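Local coordinates for tumor necrosis factor receptor superfamily member 16 (Rattus norvegicus, PDB 1SG1), which probably binds nerve growth factor and related neurotrophins at the cell surface through an elongated chain of disulfide-rich modules, at residues C[17-23]-C[33-39]; C[124-128]-C[152-157]; C[98-104]-C[127-132]. All coordinates share one frame; numbering follows the deposited sequence.

Contact 1: C[17-23]-C[33-39]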
ATOM      1  N   LYS C  17      14.167  35.702   6.317  1.00 65.20           N
ATOM      2  CA  LYS C  17      14.537  34.292   6.383  1.00 63.54           C
ATOM      3  C   LYS C  17      13.338  33.512   5.872  1.00 61.12           C
ATOM      4  O   LYS C  17      12.217  34.017   5.880  1.00 59.89           O
ATOM      5  CB  LYS C  17      14.832  33.865   7.821  1.00 65.93           C
ATOM      6  CG  LYS C  17      16.128  34.401   8.391  1.00 70.08           C
ATOM      7  CD  LYS C  17      16.281  33.998   9.854  1.00 72.87           C
ATOM      8  CE  LYS C  17      17.701  34.238  10.355  1.00 74.51           C
ATOM      9  NZ  LYS C  17      18.693  33.391   9.619  1.00 75.58           N
ATOM     10  N   ALA C  18      13.565  32.281   5.433  1.00 58.30           N
ATOM     11  CA  ALA C  18      12.469  31.474   4.924  1.00 57.97           C
ATOM     12  C   ALA C  18      12.149  30.276   5.809  1.00 55.38           C
ATOM     13  O   ALA C  18      13.034  29.690   6.427  1.00 49.56           O
ATOM     14  CB  ALA C  18      12.772  31.010   3.490  1.00 58.90           C
ATOM     15  N   CYS C  19      10.849  29.925   5.856  1.00 56.23           N
ATOM     16  CA  CYS C  19      10.367  28.790   6.635  1.00 57.06           C
ATOM     17  C   CYS C  19      10.570  27.551   5.781  1.00 56.71           C
ATOM     18  O   CYS C  19       9.889  27.345   4.784  1.00 53.90           O
ATOM     19  CB  CYS C  19       8.887  28.948   6.978  1.00 57.88           C
ATOM     20  SG  CYS C  19       8.534  30.443   7.946  1.00 55.71           S
ATOM     21  N   ASN C  20      11.533  26.746   6.193  1.00 57.60           N
ATOM     22  CA  ASN C  20      11.903  25.524   5.507  1.00 59.16           C
ATOM     23  C   ASN C  20      10.771  24.514   5.307  1.00 57.45           C
ATOM     24  O   ASN C  20       9.592  24.821   5.493  1.00 55.72           O
ATOM     25  CB  ASN C  20      13.072  24.877   6.258  1.00 63.50           C
ATOM     26  CG  ASN C  20      12.937  24.996   7.776  1.00 68.35           C
ATOM     27  OD1 ASN C  20      13.827  24.578   8.520  1.00 72.23           O
ATOM     28  ND2 ASN C  20      11.821  25.570   8.240  1.00 69.06           N
ATOM     29  N   LEU C  21      11.155  23.311   4.903  1.00 56.63           N
ATOM     30  CA  LEU C  21      10.213  22.225   4.657  1.00 57.48           C
ATOM     31  C   LEU C  21       9.641  21.706   5.966  1.00 58.11           C
ATOM     32  O   LEU C  21      10.388  21.373   6.885  1.00 57.10           O
ATOM     33  CB  LEU C  21      10.934  21.092   3.933  1.00 57.96           C
ATOM     34  CG  LEU C  21      10.334  20.485   2.671  1.00 56.31           C
ATOM     35  CD1 LEU C  21       9.863  21.572   1.700  1.00 54.26           C
ATOM     36  CD2 LEU C  21      11.404  19.605   2.050  1.00 55.09           C
ATOM     37  N   GLY C  22       8.318  21.638   6.054  1.00 58.91           N
ATOM     38  CA  GLY C  22       7.698  21.148   7.269  1.00 61.75           C
ATOM     39  C   GLY C  22       7.376  22.235   8.267  1.00 63.93           C
ATOM     40  O   GLY C  22       6.834  21.967   9.334  1.00 63.81           O
ATOM     41  N   GLU C  23       7.726  23.468   7.924  1.00 67.77           N
ATOM     42  CA  GLU C  23       7.456  24.622   8.779  1.00 70.46           C
ATOM     43  C   GLU C  23       6.764  25.709   7.975  1.00 69.18           C
ATOM     44  O   GLU C  23       7.140  25.975   6.842  1.00 69.17           O
ATOM     45  CB  GLU C  23       8.753  25.187   9.382  1.00 74.32           C
ATOM     46  CG  GLU C  23       9.154  24.563  10.716  1.00 81.01           C
ATOM     47  CD  GLU C  23      10.166  25.405  11.492  1.00 84.64           C
ATOM     48  OE1 GLU C  23      11.275  25.648  10.964  1.00 86.76           O
ATOM     49  OE2 GLU C  23       9.851  25.820  12.634  1.00 85.92           O
ATOM     50  N   GLN C  33      12.107  40.126  11.224  1.00 61.71           N
ATOM     51  CA  GLN C  33      12.596  38.986  10.439  1.00 61.46           C
ATOM     52  C   GLN C  33      11.617  38.074   9.694  1.00 61.87           C
ATOM     53  O   GLN C  33      11.438  38.222   8.490  1.00 62.87           O
ATOM     54  CB  GLN C  33      13.485  38.104  11.320  1.00 61.49           C
ATOM     55  CG  GLN C  33      14.971  38.193  11.018  1.00 59.64           C
ATOM     56  CD  GLN C  33      15.292  37.945   9.553  1.00 61.92           C
ATOM     57  OE1 GLN C  33      14.605  37.180   8.871  1.00 60.54           O
ATOM     58  NE2 GLN C  33      16.354  38.583   9.063  1.00 62.95           N
ATOM     59  N   THR C  34      11.056  37.100  10.411  1.00 60.72           N
ATOM     60  CA  THR C  34      10.095  36.106   9.906  1.00 60.03           C
ATOM     61  C   THR C  34       9.899  35.111  11.028  1.00 59.21           C
ATOM     62  O   THR C  34      10.882  34.628  11.598  1.00 58.56           O
ATOM     63  CB  THR C  34      10.620  35.238   8.749  1.00 58.27           C
ATOM     64  OG1 THR C  34      10.904  36.049   7.614  1.00 66.04           O
ATOM     65  CG2 THR C  34       9.571  34.196   8.353  1.00 55.75           C
ATOM     66  N   VAL C  35       8.653  34.784  11.340  1.00 59.24           N
ATOM     67  CA  VAL C  35       8.408  33.805  12.386  1.00 59.87           C
ATOM     68  C   VAL C  35       7.822  32.511  11.811  1.00 59.38           C
ATOM     69  O   VAL C  35       6.716  32.484  11.266  1.00 56.03           O
ATOM     70  CB  VAL C  35       7.516  34.398  13.513  1.00 60.52           C
ATOM     71  CG1 VAL C  35       6.332  35.080  12.923  1.00 61.45           C
ATOM     72  CG2 VAL C  35       7.092  33.309  14.492  1.00 61.83           C
ATOM     73  N   CYS C  36       8.610  31.444  11.928  1.00 60.57           N
ATOM     74  CA  CYS C  36       8.242  30.114  11.445  1.00 61.70           C
ATOM     75  C   CYS C  36       7.910  29.153  12.582  1.00 62.46           C
ATOM     76  O   CYS C  36       8.643  29.065  13.569  1.00 65.04           O
ATOM     77  CB  CYS C  36       9.402  29.495  10.667  1.00 60.30           C
ATOM     78  SG  CYS C  36      10.059  30.481   9.287  1.00 62.26           S
ATOM     79  N   GLU C  37       6.826  28.441  12.446  1.00 61.46           N
ATOM     80  CA  GLU C  37       6.516  27.416  13.429  1.00 59.61           C
ATOM     81  C   GLU C  37       6.205  26.127  12.663  1.00 55.82           C
ATOM     82  O   GLU C  37       5.661  26.166  11.565  1.00 52.04           O
ATOM     83  CB  GLU C  37       5.331  27.820  14.312  1.00 63.60           C
ATOM     84  CG  GLU C  37       3.966  27.638  13.676  1.00 68.82           C
ATOM     85  CD  GLU C  37       2.826  27.896  14.652  1.00 72.26           C
ATOM     86  OE1 GLU C  37       2.522  29.078  14.931  1.00 73.68           O
ATOM     87  OE2 GLU C  37       2.238  26.910  15.149  1.00 74.11           O
ATOM     88  N   PRO C  38       6.591  24.969  13.225  1.00 54.26           N
ATOM     89  CA  PRO C  38       6.345  23.671  12.591  1.00 51.43           C
ATOM     90  C   PRO C  38       4.865  23.372  12.340  1.00 49.36           C
ATOM     91  O   PRO C  38       4.004  23.796  13.101  1.00 47.44           O
ATOM     92  CB  PRO C  38       6.967  22.693  13.583  1.00 51.47           C
ATOM     93  CG  PRO C  38       8.133  23.452  14.099  1.00 51.56           C
ATOM     94  CD  PRO C  38       7.525  24.819  14.357  1.00 53.25           C
ATOM     95  N   CYS C  39       4.584  22.644  11.263  1.00 47.54           N
ATOM     96  CA  CYS C  39       3.219  22.250  10.931  1.00 46.25           C
ATOM     97  C   CYS C  39       2.789  21.048  11.778  1.00 44.94           C
ATOM     98  O   CYS C  39       3.623  20.338  12.325  1.00 39.78           O
ATOM     99  CB  CYS C  39       3.117  21.868   9.460  1.00 47.86           C
ATOM    100  SG  CYS C  39       3.712  23.138   8.313  1.00 47.18           S
TER
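Two backbone amides, those of C39 and K17, make the hydrogen bonds that join 17-23 to 33-39, one near each end of the contact. The C39 N-H runs almost straight, at 174°, to G22 O, 3.0 Å from C39 N. At the other end K17 N reaches the side-chain carbonyl of Q33 with 3.0 Å between N and OE1, the amide lying in the carbonyl plane; the CG of K17 rests beside the same oxygen. Between these bonds sits the covalent link, the C19-C36 disulfide, whose SG-SG torsion is -89°. Both sulfurs lie beside their own backbone N and anti to the carbonyl carbon (chi1 -60° and -55°), which turns the two CB-SG bonds toward each other across the gap. The methyl CG2 of T34 packs 3.9 Å from the SG of C19.

E23 and P38 form an antiparallel, non-hydrogen-bonded pair, and their side chains run side by side. The E23 chain extends along the proline ring, bringing OE2 to 3.1 Å from P38 CD, while OE1 accepts the N20 side-chain amide at 2.8 Å from ND2. Thus one carboxylate holds the turn from N20 to E23 and lies against the facing proline. With an alanine in place of E23, the N20 amide would probably lose its acceptor and become free to turn, and the P38 ring would lose its neighbour. Farther out, N20 and L21 pack on polar side chains of another protein chain in the assembly.

In this small disulfide-rich module the link between the two segments is covalent at its middle and hydrogen-bonded near its ends, with few apolar side-chain contacts across it, consistent with a contact near the surface.

Contact 2: C[124-128]-C[152-157]; sequences GTYSD and CTPWAD
In the cysteine-rich module covering roughly 121-160, Y126 on the short strand 125-126 lays its ring under D157 of the loop that follows C152. The CB of D157 stands 3.4 Å from the ring centroid and 17° off the normal, a CH-pi contact displaced toward the rim on the CZ and CE2 side. D157 has CG anti to its own N (chi1 177°), carrying the carboxylate on past CB with its plane only 20° from that of the ring; OD1 is occupied by the backbone N-H of T140. C152 SG approaches the same ring obliquely, 5.2 Å from the centroid, as a sulfur-aromatic contact.

The backbones meet more directly. S127 N donates to P154 O at 3.2 Å, from above the carbonyl plane, and that oxygen also receives a CA-H...O contact from Y126 CA. A second such contact joins W155 CA to S127 O, 3.6 Å apart.

The module has no helix here. Strand 125-126 pairs antiparallel with 137-138, where Y126 bonds to L137, while the C152-C139 disulfide ties the loop carrying D157 to C139, directly after strand 137-138, whose backbone bonds to G124.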
ATOM      1  N   GLY C 124     -13.745 -21.898 -24.888  1.00 47.18           N
ATOM      2  CA  GLY C 124     -13.030 -22.686 -23.907  1.00 45.92           C
ATOM      3  C   GLY C 124     -12.980 -22.188 -22.478  1.00 44.27           C
ATOM      4  O   GLY C 124     -12.352 -22.832 -21.641  1.00 43.20           O
ATOM      5  N   THR C 125     -13.616 -21.056 -22.193  1.00 43.98           N
ATOM      6  CA  THR C 125     -13.613 -20.509 -20.834  1.00 43.58           C
ATOM      7  C   THR C 125     -14.990 -20.053 -20.396  1.00 43.20           C
ATOM      8  O   THR C 125     -15.907 -19.931 -21.202  1.00 43.99           O
ATOM      9  CB  THR C 125     -12.628 -19.309 -20.667  1.00 43.78           C
ATOM     10  OG1 THR C 125     -13.139 -18.151 -21.345  1.00 41.64           O
ATOM     11  CG2 THR C 125     -11.252 -19.673 -21.215  1.00 42.52           C
ATOM     12  N   TYR C 126     -15.128 -19.789 -19.106  1.00 42.24           N
ATOM     13  CA  TYR C 126     -16.406 -19.374 -18.580  1.00 40.99           C
ATOM     14  C   TYR C 126     -16.199 -18.428 -17.423  1.00 42.27           C
ATOM     15  O   TYR C 126     -15.076 -18.221 -16.959  1.00 42.98           O
ATOM     16  CB  TYR C 126     -17.175 -20.585 -18.059  1.00 40.98           C
ATOM     17  CG  TYR C 126     -16.590 -21.129 -16.772  1.00 39.88           C
ATOM     18  CD1 TYR C 126     -15.341 -21.758 -16.761  1.00 40.73           C
ATOM     19  CD2 TYR C 126     -17.254 -20.960 -15.555  1.00 39.09           C
ATOM     20  CE1 TYR C 126     -14.767 -22.201 -15.574  1.00 38.30           C
ATOM     21  CE2 TYR C 126     -16.691 -21.399 -14.361  1.00 38.44           C
ATOM     22  CZ  TYR C 126     -15.448 -22.019 -14.378  1.00 39.07           C
ATOM     23  OH  TYR C 126     -14.894 -22.477 -13.200  1.00 39.83           O
ATOM     24  N   SER C 127     -17.303 -17.859 -16.965  1.00 44.10           N
ATOM     25  CA  SER C 127     -17.300 -16.970 -15.830  1.00 47.02           C
ATOM     26  C   SER C 127     -18.575 -17.298 -15.117  1.00 48.17           C
ATOM     27  O   SER C 127     -19.657 -17.119 -15.642  1.00 47.79           O
ATOM     28  CB  SER C 127     -17.293 -15.493 -16.236  1.00 51.42           C
ATOM     29  OG  SER C 127     -17.293 -14.667 -15.077  1.00 49.61           O
ATOM     30  N   ASP C 128     -18.401 -17.797 -13.909  1.00 52.02           N
ATOM     31  CA  ASP C 128     -19.471 -18.214 -13.020  1.00 53.88           C
ATOM     32  C   ASP C 128     -20.189 -17.064 -12.334  1.00 53.67           C
ATOM     33  O   ASP C 128     -21.365 -17.170 -12.020  1.00 54.29           O
ATOM     34  CB  ASP C 128     -18.869 -19.108 -11.938  1.00 56.68           C
ATOM     35  CG  ASP C 128     -19.466 -20.475 -11.921  1.00 57.73           C
ATOM     36  OD1 ASP C 128     -20.659 -20.582 -11.584  1.00 60.71           O
ATOM     37  OD2 ASP C 128     -18.744 -21.440 -12.243  1.00 59.92           O
ATOM     38  N   CYS C 152     -19.816 -27.123 -20.754  1.00 38.11           N
ATOM     39  CA  CYS C 152     -19.291 -25.796 -20.511  1.00 37.61           C
ATOM     40  C   CYS C 152     -19.836 -24.791 -21.516  1.00 38.08           C
ATOM     41  O   CYS C 152     -19.735 -25.011 -22.722  1.00 34.69           O
ATOM     42  CB  CYS C 152     -17.766 -25.806 -20.622  1.00 40.43           C
ATOM     43  SG  CYS C 152     -16.914 -24.448 -19.757  1.00 39.76           S
ATOM     44  N   THR C 153     -20.435 -23.714 -21.003  1.00 36.96           N
ATOM     45  CA  THR C 153     -20.922 -22.612 -21.827  1.00 35.98           C
ATOM     46  C   THR C 153     -20.174 -21.399 -21.320  1.00 36.31           C
ATOM     47  O   THR C 153     -19.484 -21.472 -20.304  1.00 35.45           O
ATOM     48  CB  THR C 153     -22.408 -22.344 -21.664  1.00 36.53           C
ATOM     49  OG1 THR C 153     -22.716 -22.158 -20.276  1.00 38.31           O
ATOM     50  CG2 THR C 153     -23.206 -23.496 -22.242  1.00 41.70           C
ATOM     51  N   PRO C 154     -20.278 -20.268 -22.022  1.00 37.07           N
ATOM     52  CA  PRO C 154     -19.540 -19.127 -21.488  1.00 36.10           C
ATOM     53  C   PRO C 154     -19.956 -18.672 -20.082  1.00 34.53           C
ATOM     54  O   PRO C 154     -19.253 -17.898 -19.463  1.00 36.98           O
ATOM     55  CB  PRO C 154     -19.746 -18.053 -22.560  1.00 37.16           C
ATOM     56  CG  PRO C 154     -21.036 -18.440 -23.208  0.10 37.28           C
ATOM     57  CD  PRO C 154     -20.921 -19.936 -23.302  0.10 37.03           C
ATOM     58  N   TRP C 155     -21.074 -19.170 -19.559  1.00 35.39           N
ATOM     59  CA  TRP C 155     -21.529 -18.753 -18.230  1.00 34.08           C
ATOM     60  C   TRP C 155     -21.545 -19.816 -17.134  1.00 32.62           C
ATOM     61  O   TRP C 155     -21.770 -19.510 -15.972  1.00 32.31           O
ATOM     62  CB  TRP C 155     -22.907 -18.079 -18.328  1.00 34.09           C
ATOM     63  CG  TRP C 155     -23.970 -18.938 -18.873  1.00 32.00           C
ATOM     64  CD1 TRP C 155     -24.826 -19.731 -18.175  1.00 32.13           C
ATOM     65  CD2 TRP C 155     -24.256 -19.150 -20.253  1.00 32.93           C
ATOM     66  NE1 TRP C 155     -25.633 -20.433 -19.040  1.00 35.27           N
ATOM     67  CE2 TRP C 155     -25.302 -20.093 -20.322  1.00 32.32           C
ATOM     68  CE3 TRP C 155     -23.727 -18.636 -21.440  1.00 31.44           C
ATOM     69  CZ2 TRP C 155     -25.826 -20.534 -21.533  1.00 35.91           C
ATOM     70  CZ3 TRP C 155     -24.252 -19.077 -22.648  1.00 35.24           C
ATOM     71  CH2 TRP C 155     -25.291 -20.014 -22.686  1.00 32.40           C
ATOM     72  N   ALA C 156     -21.317 -21.066 -17.484  1.00 32.54           N
ATOM     73  CA  ALA C 156     -21.257 -22.096 -16.458  1.00 34.11           C
ATOM     74  C   ALA C 156     -20.258 -23.161 -16.856  1.00 35.17           C
ATOM     75  O   ALA C 156     -20.220 -23.596 -17.998  1.00 35.71           O
ATOM     76  CB  ALA C 156     -22.620 -22.706 -16.219  1.00 34.05           C
ATOM     77  N   ASP C 157     -19.427 -23.558 -15.905  1.00 37.88           N
ATOM     78  CA  ASP C 157     -18.412 -24.584 -16.144  1.00 39.89           C
ATOM     79  C   ASP C 157     -19.061 -25.961 -16.289  1.00 40.15           C
ATOM     80  O   ASP C 157     -20.192 -26.174 -15.861  1.00 39.05           O
ATOM     81  CB  ASP C 157     -17.410 -24.595 -14.986  1.00 38.44           C
ATOM     82  CG  ASP C 157     -16.367 -25.684 -15.116  1.00 37.92           C
ATOM     83  OD1 ASP C 157     -15.867 -25.936 -16.233  1.00 39.33           O
ATOM     84  OD2 ASP C 157     -16.035 -26.280 -14.085  1.00 33.59           O
TER

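Contact 3: C[98-104]-C[127-132]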
ATOM      1  N   SER C  98     -17.590  -1.060 -13.071  1.00 37.73           N
ATOM      2  CA  SER C  98     -18.511  -1.874 -13.839  1.00 37.88           C
ATOM      3  C   SER C  98     -18.209  -3.313 -13.451  1.00 37.71           C
ATOM      4  O   SER C  98     -17.132  -3.609 -12.935  1.00 34.91           O
ATOM      5  CB  SER C  98     -18.298  -1.679 -15.343  1.00 39.46           C
ATOM      6  OG  SER C  98     -18.905  -0.480 -15.794  1.00 39.71           O
ATOM      7  N   VAL C  99     -19.169  -4.204 -13.666  1.00 39.63           N
ATOM      8  CA  VAL C  99     -18.967  -5.612 -13.327  1.00 41.77           C
ATOM      9  C   VAL C  99     -18.999  -6.463 -14.573  1.00 40.97           C
ATOM     10  O   VAL C  99     -19.747  -6.184 -15.498  1.00 38.66           O
ATOM     11  CB  VAL C  99     -20.053  -6.155 -12.339  1.00 44.44           C
ATOM     12  CG1 VAL C  99     -20.738  -5.001 -11.610  1.00 44.56           C
ATOM     13  CG2 VAL C  99     -21.074  -7.002 -13.081  1.00 46.83           C
ATOM     14  N   CYS C 100     -18.153  -7.484 -14.609  1.00 42.61           N
ATOM     15  CA  CYS C 100     -18.142  -8.388 -15.736  1.00 42.89           C
ATOM     16  C   CYS C 100     -19.200  -9.413 -15.357  1.00 45.88           C
ATOM     17  O   CYS C 100     -18.988 -10.260 -14.478  1.00 45.71           O
ATOM     18  CB  CYS C 100     -16.774  -9.031 -15.888  1.00 43.03           C
ATOM     19  SG  CYS C 100     -15.414  -7.832 -16.060  1.00 42.70           S
ATOM     20  N   GLU C 101     -20.361  -9.292 -15.996  1.00 46.16           N
ATOM     21  CA  GLU C 101     -21.490 -10.172 -15.734  1.00 45.54           C
ATOM     22  C   GLU C 101     -21.135 -11.638 -15.977  1.00 43.33           C
ATOM     23  O   GLU C 101     -20.046 -11.960 -16.464  1.00 42.03           O
ATOM     24  CB  GLU C 101     -22.665  -9.780 -16.634  1.00 47.69           C
ATOM     25  CG  GLU C 101     -23.047  -8.306 -16.590  1.00 48.45           C
ATOM     26  CD  GLU C 101     -23.692  -7.911 -15.285  1.00 49.91           C
ATOM     27  OE1 GLU C 101     -24.044  -8.826 -14.516  1.00 51.59           O
ATOM     28  OE2 GLU C 101     -23.860  -6.697 -15.030  1.00 50.35           O
ATOM     29  N   VAL C 102     -22.048 -12.532 -15.625  1.00 40.90           N
ATOM     30  CA  VAL C 102     -21.796 -13.949 -15.862  1.00 39.87           C
ATOM     31  C   VAL C 102     -21.602 -14.135 -17.371  1.00 38.88           C
ATOM     32  O   VAL C 102     -22.303 -13.523 -18.175  1.00 38.21           O
ATOM     33  CB  VAL C 102     -22.970 -14.821 -15.395  1.00 40.72           C
ATOM     34  CG1 VAL C 102     -22.683 -16.268 -15.705  1.00 41.03           C
ATOM     35  CG2 VAL C 102     -23.194 -14.640 -13.902  1.00 41.60           C
ATOM     36  N   GLY C 103     -20.630 -14.955 -17.748  1.00 35.68           N
ATOM     37  CA  GLY C 103     -20.374 -15.172 -19.152  1.00 32.04           C
ATOM     38  C   GLY C 103     -19.449 -14.120 -19.684  1.00 30.80           C
ATOM     39  O   GLY C 103     -19.193 -14.038 -20.877  1.00 30.08           O
ATOM     40  N   SER C 104     -18.942 -13.310 -18.770  1.00 32.68           N
ATOM     41  CA  SER C 104     -18.027 -12.210 -19.082  1.00 33.11           C
ATOM     42  C   SER C 104     -16.925 -12.138 -18.009  1.00 31.88           C
ATOM     43  O   SER C 104     -17.202 -12.354 -16.826  1.00 30.76           O
ATOM     44  CB  SER C 104     -18.822 -10.906 -19.110  1.00 35.36           C
ATOM     45  OG  SER C 104     -17.994  -9.801 -19.420  1.00 44.26           O
ATOM     46  N   SER C 127     -17.303 -17.859 -16.965  1.00 44.10           N
ATOM     47  CA  SER C 127     -17.300 -16.970 -15.830  1.00 47.02           C
ATOM     48  C   SER C 127     -18.575 -17.298 -15.117  1.00 48.17           C
ATOM     49  O   SER C 127     -19.657 -17.119 -15.642  1.00 47.79           O
ATOM     50  CB  SER C 127     -17.293 -15.493 -16.236  1.00 51.42           C
ATOM     51  OG  SER C 127     -17.293 -14.667 -15.077  1.00 49.61           O
ATOM     52  N   ASP C 128     -18.401 -17.797 -13.909  1.00 52.02           N
ATOM     53  CA  ASP C 128     -19.471 -18.214 -13.020  1.00 53.88           C
ATOM     54  C   ASP C 128     -20.189 -17.064 -12.334  1.00 53.67           C
ATOM     55  O   ASP C 128     -21.365 -17.170 -12.020  1.00 54.29           O
ATOM     56  CB  ASP C 128     -18.869 -19.108 -11.938  1.00 56.68           C
ATOM     57  CG  ASP C 128     -19.466 -20.475 -11.921  1.00 57.73           C
ATOM     58  OD1 ASP C 128     -20.659 -20.582 -11.584  1.00 60.71           O
ATOM     59  OD2 ASP C 128     -18.744 -21.440 -12.243  1.00 59.92           O
ATOM     60  N   GLU C 129     -19.483 -15.967 -12.098  1.00 53.56           N
ATOM     61  CA  GLU C 129     -20.089 -14.868 -11.367  1.00 54.09           C
ATOM     62  C   GLU C 129     -20.004 -13.479 -11.942  1.00 51.15           C
ATOM     63  O   GLU C 129     -19.323 -13.217 -12.941  1.00 50.42           O
ATOM     64  CB  GLU C 129     -19.515 -14.836  -9.955  1.00 58.74           C
ATOM     65  CG  GLU C 129     -19.641 -16.147  -9.236  1.00 65.13           C
ATOM     66  CD  GLU C 129     -18.695 -16.241  -8.078  1.00 70.41           C
ATOM     67  OE1 GLU C 129     -18.831 -15.418  -7.145  1.00 74.20           O
ATOM     68  OE2 GLU C 129     -17.812 -17.133  -8.105  1.00 73.18           O
ATOM     69  N   ALA C 130     -20.721 -12.588 -11.270  1.00 47.82           N
ATOM     70  CA  ALA C 130     -20.770 -11.187 -11.657  1.00 45.13           C
ATOM     71  C   ALA C 130     -19.948 -10.336 -10.666  1.00 42.08           C
ATOM     72  O   ALA C 130     -20.325 -10.144  -9.508  1.00 41.37           O
ATOM     73  CB  ALA C 130     -22.233 -10.708 -11.719  1.00 40.34           C
ATOM     74  N   ASN C 131     -18.807  -9.856 -11.129  1.00 37.68           N
ATOM     75  CA  ASN C 131     -17.968  -9.028 -10.303  1.00 35.88           C
ATOM     76  C   ASN C 131     -16.884  -8.377 -11.127  1.00 33.70           C
ATOM     77  O   ASN C 131     -16.878  -8.472 -12.343  1.00 34.04           O
ATOM     78  CB  ASN C 131     -17.373  -9.841  -9.144  1.00 38.63           C
ATOM     79  CG  ASN C 131     -16.695 -11.115  -9.596  1.00 37.78           C
ATOM     80  OD1 ASN C 131     -15.729 -11.092 -10.353  1.00 37.22           O
ATOM     81  ND2 ASN C 131     -17.195 -12.240  -9.116  1.00 41.96           N
ATOM     82  N   HIS C 132     -15.958  -7.702 -10.480  1.00 32.77           N
ATOM     83  CA  HIS C 132     -14.906  -7.068 -11.243  1.00 32.35           C
ATOM     84  C   HIS C 132     -13.519  -7.496 -10.806  1.00 31.54           C
ATOM     85  O   HIS C 132     -12.604  -6.704 -10.782  1.00 28.80           O
ATOM     86  CB  HIS C 132     -15.063  -5.541 -11.199  1.00 35.57           C
ATOM     87  CG  HIS C 132     -15.055  -4.967  -9.819  1.00 36.54           C
ATOM     88  ND1 HIS C 132     -13.892  -4.644  -9.153  1.00 38.11           N
ATOM     89  CD2 HIS C 132     -16.068  -4.688  -8.967  1.00 38.21           C
ATOM     90  CE1 HIS C 132     -14.188  -4.192  -7.948  1.00 36.30           C
ATOM     91  NE2 HIS C 132     -15.500  -4.209  -7.810  1.00 38.59           N
TER
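S127 and S104 mark the tight, buried end of this contact, where the hydroxyl OG of S127 donates to S104 O across 2.9 Å. With OG anti to the backbone N (chi1 180°), the hydroxyl extends toward the other segment and meets the carbonyl from above its plane. The backbone of S127 serves too: its O accepts G103 N at 3.2 Å, so S127 grips both residues that close the type II turn from E101 to S104. G103 takes backbone angles at which a side chain would collide with the preceding carbonyl. Beside this bond V102 lies along the loop, CG1 against S127 O at 3.1 Å and CG2 beside D128 O.

Farther along, C100 and N131 form a single antiparallel, hydrogen-bonded pair. C100 N to N131 O is a firm bond of 2.8 Å, whereas the return bond, N131 N to C100 O, is weak. The same C100 O also meets the CA-H of A130. The sulfur of C100 is committed to C118, which ties this backbone pairing to a disulfide of its own module. Close again at the far end, S98 O, which T116 OG1 hydrogen-bonds, also lies near H132 CB.

The surface side is looser. V99 CG2 touches A130 CB at 4.1 Å, and the bent E101 side chain brings OE1 to 3.8 Å from the same methyl.

These segments belong to successive cysteine-rich modules, and the junction illustrates how such modules can be coupled: chiefly by backbone groups and one serine hydroxyl, with a thin apolar margin and no disulfide crossing between them.

Followed from the N terminus, the chain first makes contact 1, which closes a loop of nine residues largely within the N-terminal disulfide-rich module, C39 being disulfide-bonded onward to C55. It is complete long before the others begin, its centre about 54 Å from that of contact 3 and 63 Å from that of contact 2, on the opposite side of the chain's centre. Contact 3 then opens at 98-104 and closes at 127-132, tying one module to the next. Contact 2 opens on 124-128 before that closure and ends at 152-157, so the two loops overlap and share S127 and D128. W155 packing on V102 joins them directly, so the intramodule contact 2 abuts the intermodule contact 3.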